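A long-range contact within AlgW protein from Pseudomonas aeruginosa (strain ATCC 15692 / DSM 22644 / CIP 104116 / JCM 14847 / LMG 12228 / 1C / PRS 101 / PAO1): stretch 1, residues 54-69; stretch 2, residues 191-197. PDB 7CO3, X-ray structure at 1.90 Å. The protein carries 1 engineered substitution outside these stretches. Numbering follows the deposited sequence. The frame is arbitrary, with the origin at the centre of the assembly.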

# COMPACT_ATOMS: atom_id res chain seq x y z
N SER B 54 17.44 -5.25 -6.67
CA SER B 54 17.22 -3.85 -7.03
C SER B 54 16.55 -3.77 -8.39
O SER B 54 16.84 -4.55 -9.29
CB SER B 54 18.54 -3.05 -7.06
OG SER B 54 18.31 -1.71 -7.48
N TYR B 55 15.66 -2.79 -8.52
CA TYR B 55 15.03 -2.46 -9.79
C TYR B 55 15.61 -1.18 -10.38
O TYR B 55 15.04 -0.61 -11.31
CB TYR B 55 13.51 -2.37 -9.60
CG TYR B 55 12.99 -3.67 -8.99
CD1 TYR B 55 12.84 -4.82 -9.79
CD2 TYR B 55 12.71 -3.78 -7.62
CE1 TYR B 55 12.41 -6.00 -9.27
CE2 TYR B 55 12.27 -4.99 -7.08
CZ TYR B 55 12.11 -6.08 -7.93
OH TYR B 55 11.70 -7.29 -7.45
N ALA B 56 16.76 -0.74 -9.87
CA ALA B 56 17.36 0.52 -10.31
C ALA B 56 17.60 0.54 -11.83
O ALA B 56 17.30 1.53 -12.49
CB ALA B 56 18.67 0.76 -9.57
N ASN B 57 18.13 -0.56 -12.38
CA ASN B 57 18.41 -0.62 -13.82
C ASN B 57 17.14 -0.50 -14.63
O ASN B 57 17.09 0.26 -15.60
CB ASN B 57 19.16 -1.91 -14.16
CG ASN B 57 20.58 -1.88 -13.66
OD1 ASN B 57 21.26 -2.90 -13.54
ND2 ASN B 57 21.05 -0.69 -13.38
N ALA B 58 16.08 -1.21 -14.22
CA ALA B 58 14.79 -1.04 -14.88
C ALA B 58 14.31 0.41 -14.81
O ALA B 58 13.82 0.95 -15.81
CB ALA B 58 13.76 -2.00 -14.28
N VAL B 59 14.47 1.07 -13.66
CA VAL B 59 14.05 2.47 -13.57
C VAL B 59 14.91 3.34 -14.49
O VAL B 59 14.39 4.18 -15.23
CB VAL B 59 14.14 2.99 -12.11
CG1 VAL B 59 14.12 4.57 -12.09
CG2 VAL B 59 13.06 2.37 -11.19
N SER B 60 16.23 3.16 -14.44
CA SER B 60 17.12 3.91 -15.31
C SER B 60 16.69 3.78 -16.77
O SER B 60 16.76 4.75 -17.54
CB SER B 60 18.55 3.44 -15.11
OG SER B 60 19.11 4.08 -13.98
N ARG B 61 16.20 2.61 -17.15
CA ARG B 61 15.83 2.36 -18.53
C ARG B 61 14.56 3.11 -18.91
O ARG B 61 14.50 3.75 -19.96
CB ARG B 61 15.64 0.85 -18.70
CG ARG B 61 15.87 0.36 -20.10
CD ARG B 61 16.01 -1.15 -20.14
NE ARG B 61 15.74 -1.66 -21.48
CZ ARG B 61 15.10 -2.79 -21.74
NH1 ARG B 61 14.90 -3.17 -22.99
NH2 ARG B 61 14.65 -3.55 -20.74
N ALA B 62 13.53 3.05 -18.06
CA ALA B 62 12.19 3.48 -18.42
C ALA B 62 11.85 4.90 -17.99
O ALA B 62 11.12 5.60 -18.70
CB ALA B 62 11.15 2.52 -17.84
N ALA B 63 12.35 5.34 -16.84
CA ALA B 63 11.96 6.65 -16.33
C ALA B 63 12.21 7.81 -17.31
O ALA B 63 11.37 8.71 -17.37
CB ALA B 63 12.67 6.90 -15.00
N PRO B 64 13.30 7.83 -18.11
CA PRO B 64 13.47 8.97 -19.05
C PRO B 64 12.35 9.11 -20.05
O PRO B 64 12.09 10.22 -20.52
CB PRO B 64 14.80 8.66 -19.74
CG PRO B 64 15.57 7.87 -18.71
CD PRO B 64 14.51 6.98 -18.08
N ALA B 65 11.63 8.03 -20.34
CA ALA B 65 10.56 8.03 -21.32
C ALA B 65 9.17 8.22 -20.70
O ALA B 65 8.16 8.02 -21.39
CB ALA B 65 10.59 6.73 -22.11
N VAL B 66 9.09 8.60 -19.42
CA VAL B 66 7.82 8.93 -18.78
C VAL B 66 7.86 10.40 -18.42
O VAL B 66 8.82 10.86 -17.81
CB VAL B 66 7.57 8.03 -17.55
CG1 VAL B 66 6.15 8.31 -16.93
CG2 VAL B 66 7.75 6.58 -17.95
N ALA B 67 6.82 11.13 -18.82
CA ALA B 67 6.77 12.58 -18.63
C ALA B 67 5.62 12.94 -17.70
O ALA B 67 4.68 12.17 -17.52
CB ALA B 67 6.58 13.31 -19.97
N ASN B 68 5.71 14.16 -17.13
CA ASN B 68 4.59 14.79 -16.45
C ASN B 68 3.73 15.61 -17.42
O ASN B 68 4.25 16.30 -18.31
CB ASN B 68 5.10 15.68 -15.31
CG ASN B 68 5.88 14.89 -14.26
OD1 ASN B 68 5.74 13.69 -14.15
ND2 ASN B 68 6.72 15.58 -13.51
N LEU B 69 2.42 15.58 -17.20
CA LEU B 69 1.45 16.36 -17.95
C LEU B 69 0.80 17.37 -17.01
O LEU B 69 0.36 17.00 -15.91
CB LEU B 69 0.36 15.48 -18.58
CG LEU B 69 0.64 14.56 -19.79
CD1 LEU B 69 -0.67 14.07 -20.37
CD2 LEU B 69 1.50 15.22 -20.92
N GLY B 191 6.17 14.91 -8.03
CA GLY B 191 7.31 14.57 -8.85
C GLY B 191 7.19 13.17 -9.41
O GLY B 191 6.37 12.36 -8.98
N GLN B 192 7.99 12.93 -10.44
CA GLN B 192 8.07 11.59 -10.98
C GLN B 192 8.37 10.61 -9.85
O GLN B 192 9.30 10.82 -9.07
CB GLN B 192 9.15 11.47 -12.03
CG GLN B 192 8.93 10.19 -12.80
CD GLN B 192 10.06 9.88 -13.75
OE1 GLN B 192 11.20 9.65 -13.34
NE2 GLN B 192 9.72 9.85 -15.04
N THR B 193 7.62 9.52 -9.81
CA THR B 193 7.61 8.61 -8.68
C THR B 193 7.58 7.18 -9.18
O THR B 193 6.80 6.86 -10.08
CB THR B 193 6.39 8.89 -7.77
OG1 THR B 193 6.54 10.14 -7.08
CG2 THR B 193 6.17 7.71 -6.74
N VAL B 194 8.41 6.31 -8.63
CA VAL B 194 8.39 4.90 -9.01
C VAL B 194 7.82 4.11 -7.85
O VAL B 194 8.33 4.21 -6.74
CB VAL B 194 9.78 4.36 -9.41
CG1 VAL B 194 9.63 2.88 -9.92
CG2 VAL B 194 10.38 5.21 -10.50
N THR B 195 6.81 3.29 -8.10
CA THR B 195 6.32 2.35 -7.10
C THR B 195 6.41 0.93 -7.62
O THR B 195 6.41 0.71 -8.82
CB THR B 195 4.89 2.67 -6.67
OG1 THR B 195 4.07 2.76 -7.85
CG2 THR B 195 4.83 3.99 -5.95
N MET B 196 6.43 -0.04 -6.71
CA MET B 196 6.68 -1.43 -7.05
C MET B 196 5.58 -2.32 -6.49
O MET B 196 5.13 -2.11 -5.36
CB MET B 196 8.03 -1.87 -6.50
CG MET B 196 8.45 -3.23 -6.95
SD MET B 196 7.91 -4.53 -5.80
CE MET B 196 8.85 -4.07 -4.31
N GLY B 197 5.20 -3.33 -7.26
CA GLY B 197 4.29 -4.35 -6.77
C GLY B 197 4.32 -5.55 -7.71
O GLY B 197 5.32 -5.81 -8.38
O HOH W 1 9.34 15.26 -11.67
O HOH W 2 7.13 11.09 -15.08

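How do a helix and a strand more than 120 residues apart in sequence come to lie against each other? Stretch 1 begins as a loop, with Y55 at the N-cap position before the helix that starts at A56, while most of stretch 2 is a strand. As stretch 1 advances, its partners step backward along stretch 2: Y55 lies across from M196, V59 from V194 and N68 from Q192. The CA atoms of Y55 and M196 are 8.8 Å apart and those of V59 and V194 7.7 Å.

What lies between the backbones at the start of the helix? Y55 and M196 both point toward the opposite stretch, and Y55 CE2 comes within 4.2 Å of M196 CG. The approach to the ring is oblique, and so is that of the sulfur, with M196 SD 5.4 Å from the centroid of the Y55 ring. One turn later, V59 meets V194, its CG2 3.7 Å from V194 CG1. This is a plain van der Waals contact between two buried, branched side chains. The spacing follows from the secondary structures: four residues carry the helix round to the same side, and two residues do the same for the strand, so T195 between them makes no contact.

What does Q192 meet where the helix gives way to the 3-10 segment? The amide of Q192 meets the carbonyl of A63. The CA-to-CB bond of Q192 points sideways, but chi1 and chi2 are both t, and the extended chain brings its amide up to stretch 1. Q192 NE2 donates a hydrogen bond to A63 O at 3.1 Å, with a nearly straight N-H...O angle of 160°. The same carbonyl accepts from V66 N, also at 3.1 Å, so A63 O joins a local turn to the long-range contact. The A63 methyl packs beside the amide, CB lying 3.5 Å from Q192 OE1, and V66 CB is 3.8 Å from Q192 NE2.

How is the contact completed along the strand at V66 to L69? V66 and N68 point toward stretch 2 while A67 points away, the alternation expected of a strand. N68 ND2 remains 4.2 Å from Q192 N, and water 1 bridges them, accepting from N68 ND2 at 3.2 Å and from Q192 N at 3.0 Å. Water 2 accepts from Q192 NE2 at 2.9 Å and lies 3.1 Å from N68 OD1, to which it can donate.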